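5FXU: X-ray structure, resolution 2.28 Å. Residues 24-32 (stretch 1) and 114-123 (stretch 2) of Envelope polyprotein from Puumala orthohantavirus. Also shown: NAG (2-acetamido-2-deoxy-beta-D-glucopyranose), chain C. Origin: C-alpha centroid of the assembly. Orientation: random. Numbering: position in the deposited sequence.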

# COMPACT_ATOMS: atom_id res chain seq x y z
N VAL A 24 3.65 -0.75 -11.05
CA VAL A 24 4.96 -0.38 -11.57
C VAL A 24 5.48 0.89 -10.86
O VAL A 24 4.71 1.79 -10.63
CB VAL A 24 4.93 -0.20 -13.10
CG1 VAL A 24 4.00 0.93 -13.54
CG2 VAL A 24 6.34 0.04 -13.64
N GLU A 25 6.76 0.92 -10.53
CA GLU A 25 7.41 2.11 -10.01
C GLU A 25 8.03 2.90 -11.15
O GLU A 25 8.84 2.38 -11.89
CB GLU A 25 8.48 1.76 -8.98
CG GLU A 25 9.01 3.03 -8.31
CD GLU A 25 9.92 2.77 -7.14
OE1 GLU A 25 10.67 1.79 -7.17
OE2 GLU A 25 9.90 3.58 -6.21
N LEU A 26 7.65 4.16 -11.27
CA LEU A 26 8.14 5.05 -12.34
C LEU A 26 9.41 5.80 -11.95
O LEU A 26 9.82 5.78 -10.78
CB LEU A 26 7.04 6.05 -12.69
CG LEU A 26 5.71 5.38 -13.10
CD1 LEU A 26 4.65 6.43 -13.42
CD2 LEU A 26 5.90 4.44 -14.29
N PRO A 27 10.05 6.47 -12.92
CA PRO A 27 11.23 7.27 -12.61
C PRO A 27 10.93 8.51 -11.74
O PRO A 27 9.77 8.94 -11.63
CB PRO A 27 11.74 7.72 -13.98
CG PRO A 27 11.20 6.71 -14.93
CD PRO A 27 9.89 6.28 -14.37
N PRO A 28 11.98 9.10 -11.14
CA PRO A 28 11.83 10.26 -10.26
C PRO A 28 11.30 11.50 -10.96
O PRO A 28 11.70 11.77 -12.06
CB PRO A 28 13.25 10.52 -9.73
CG PRO A 28 14.05 9.33 -10.08
CD PRO A 28 13.39 8.68 -11.25
N VAL A 29 10.39 12.21 -10.30
CA VAL A 29 9.87 13.50 -10.74
C VAL A 29 10.25 14.48 -9.61
O VAL A 29 10.28 14.06 -8.44
CB VAL A 29 8.33 13.57 -10.97
CG1 VAL A 29 7.79 12.45 -11.84
CG2 VAL A 29 7.54 13.60 -9.67
N PRO A 30 10.49 15.77 -9.92
CA PRO A 30 10.72 16.78 -8.86
C PRO A 30 9.51 16.95 -7.93
O PRO A 30 8.39 16.71 -8.36
CB PRO A 30 10.98 18.08 -9.65
CG PRO A 30 11.34 17.64 -11.02
CD PRO A 30 10.57 16.36 -11.26
N LEU A 31 9.72 17.37 -6.69
CA LEU A 31 8.60 17.49 -5.72
C LEU A 31 7.52 18.45 -6.14
O LEU A 31 6.34 18.19 -5.93
CB LEU A 31 9.08 17.97 -4.33
CG LEU A 31 9.71 17.07 -3.29
CD1 LEU A 31 9.58 17.74 -1.93
CD2 LEU A 31 9.11 15.70 -3.22
N THR A 32 7.92 19.58 -6.71
CA THR A 32 6.98 20.62 -7.15
C THR A 32 5.95 20.10 -8.14
O THR A 32 4.82 20.57 -8.16
CB THR A 32 7.69 21.85 -7.75
OG1 THR A 32 8.59 21.43 -8.78
CG2 THR A 32 8.50 22.60 -6.68
C1 NAG C . 16.70 12.30 -4.80
C2 NAG C . 18.11 12.84 -4.60
C3 NAG C . 18.69 13.30 -5.93
C4 NAG C . 18.47 12.32 -7.10
C5 NAG C . 17.08 11.66 -7.07
C6 NAG C . 16.92 10.44 -7.98
C7 NAG C . 18.80 14.05 -2.58
C8 NAG C . 18.61 15.32 -1.82
N2 NAG C . 18.09 13.98 -3.71
O3 NAG C . 20.08 13.55 -5.74
O4 NAG C . 18.60 13.17 -8.26
O5 NAG C . 16.78 11.23 -5.74
O6 NAG C . 17.54 9.30 -7.37
O7 NAG C . 19.53 13.16 -2.16
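Stretch 2, residues 114-123: LSCNQTACQP

Three prolines lie in the span of stretch 1 that meets stretch 2, yet it still pairs in antiparallel fashion with stretch 2, because the residues that must donate a backbone proton, Leu26, Val29 and Leu31, are the ones that are not proline. Pro27, Pro28 and Pro30 have no amide hydrogen and fall where the pairing does not call for one.

Stretch 2 is a hairpin. Its first strand, 114-116, turns through Asn117 to Thr119 and returns as strand 120-123, and this returning strand runs antiparallel to stretch 1. The central pair is Val29 with Cys121, joined by two hydrogen bonds: Val29 N to Cys121 O at 2.9 Å and Cys121 N to Val29 O at 2.8 Å. Next along, Pro30 pairs with Ala120 as a non-hydrogen-bonded pair, CA atoms 4.4 Å apart, with side chains that diverge. The ladder is prolonged by Leu31 N, which donates to Thr119 O at 3.1 Å, and at the other end by Leu26 N, which donates to Pro123 O at 2.9 Å.

Between Leu26 and Val29 stretch 1 is loop, and a side chain helps to hold it: Gln122, its CB directed toward stretch 1, gives a hydrogen bond from NE2 to Leu26 O at 3.1 Å. The aliphatic part of the same side chain lies against a proline ring, with Gln122 CG 4.0 Å from Pro28 CG. Pro28 CA also approaches Cys121 O at 3.4 Å, a CA-H...O contact beside the regular bonds.

Val29 and Cys121 direct their side chains to the same face of the sheet, where Val29 CG2 is 4.5 Å from Cys121 CB. The end of Leu31 (chi1 m, chi2 t) crowds the turn, with CD2 3.2 Å from Cys121 SG and CD1 3.1 Å from Gln118 O, both shorter than ordinary packing distances. That sulfur is bonded to Cys116 SG at 2.1 Å, so the disulfide ties the two hairpin strands together. At the start of the loop, Leu26 CB rests 4.2 Å from Pro123 CD.

The turn is organised by Asn117, whose OD1 accepts from Ala120 N at 2.7 Å and Thr119 N at 2.9 Å. Its ND2 is bonded to NAG C1 at 1.4 Å, and the sugar's N2 donates to Thr119 OG1 at 2.9 Å. NAG C6 also comes within 3.7 Å of Pro28 CG, so the glycan carried by stretch 2 touches stretch 1 as well.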

# COMPACT_ATOMS: atom_id res chain seq x y z
N LEU A 114 3.75 7.24 -3.26
CA LEU A 114 4.94 8.07 -3.51
C LEU A 114 6.09 7.62 -2.63
O LEU A 114 5.90 7.38 -1.46
CB LEU A 114 4.67 9.53 -3.21
CG LEU A 114 3.52 10.18 -3.95
CD1 LEU A 114 3.20 11.55 -3.38
CD2 LEU A 114 3.86 10.28 -5.42
N SER A 115 7.27 7.48 -3.23
CA SER A 115 8.48 7.13 -2.55
C SER A 115 9.42 8.27 -2.89
O SER A 115 9.80 8.42 -4.05
CB SER A 115 9.06 5.80 -3.04
OG SER A 115 8.17 4.73 -2.77
N CYS A 116 9.79 9.05 -1.88
CA CYS A 116 10.42 10.35 -2.08
C CYS A 116 11.64 10.60 -1.18
O CYS A 116 11.70 10.16 -0.04
CB CYS A 116 9.41 11.43 -1.73
SG CYS A 116 7.81 11.32 -2.54
N ASN A 117 12.60 11.33 -1.71
CA ASN A 117 13.65 11.94 -0.89
C ASN A 117 13.27 13.40 -0.77
O ASN A 117 12.15 13.76 -1.13
CB ASN A 117 15.05 11.67 -1.45
CG ASN A 117 15.30 12.30 -2.81
OD1 ASN A 117 14.59 13.22 -3.24
ND2 ASN A 117 16.32 11.81 -3.50
N GLN A 118 14.17 14.26 -0.28
CA GLN A 118 13.86 15.69 -0.17
C GLN A 118 13.45 16.40 -1.46
O GLN A 118 12.65 17.32 -1.42
CB GLN A 118 15.05 16.45 0.42
CG GLN A 118 15.32 16.18 1.88
CD GLN A 118 16.69 16.64 2.25
OE1 GLN A 118 17.67 16.07 1.78
NE2 GLN A 118 16.78 17.63 3.13
N THR A 119 14.02 16.00 -2.58
CA THR A 119 13.89 16.74 -3.84
C THR A 119 13.08 16.04 -4.93
O THR A 119 12.58 16.69 -5.83
CB THR A 119 15.28 17.10 -4.41
OG1 THR A 119 16.08 15.91 -4.57
CG2 THR A 119 16.00 18.03 -3.46
N ALA A 120 12.97 14.71 -4.87
CA ALA A 120 12.29 13.95 -5.90
C ALA A 120 11.40 12.83 -5.37
O ALA A 120 11.67 12.29 -4.31
CB ALA A 120 13.33 13.40 -6.86
N CYS A 121 10.39 12.46 -6.16
CA CYS A 121 9.48 11.35 -5.87
C CYS A 121 9.35 10.34 -7.01
O CYS A 121 9.21 10.72 -8.16
CB CYS A 121 8.06 11.87 -5.59
SG CYS A 121 7.97 12.80 -4.04
N GLN A 122 9.36 9.06 -6.67
CA GLN A 122 9.02 7.99 -7.61
C GLN A 122 7.59 7.54 -7.31
O GLN A 122 7.35 6.90 -6.29
CB GLN A 122 10.02 6.86 -7.46
CG GLN A 122 11.42 7.26 -7.89
CD GLN A 122 12.38 6.08 -7.95
OE1 GLN A 122 13.35 6.04 -7.22
NE2 GLN A 122 12.13 5.14 -8.86
N PRO A 123 6.64 7.86 -8.19
CA PRO A 123 5.32 7.27 -8.02
C PRO A 123 5.31 5.77 -8.35
O PRO A 123 6.02 5.34 -9.25
CB PRO A 123 4.44 8.02 -9.04
CG PRO A 123 5.27 9.13 -9.59
CD PRO A 123 6.70 8.68 -9.41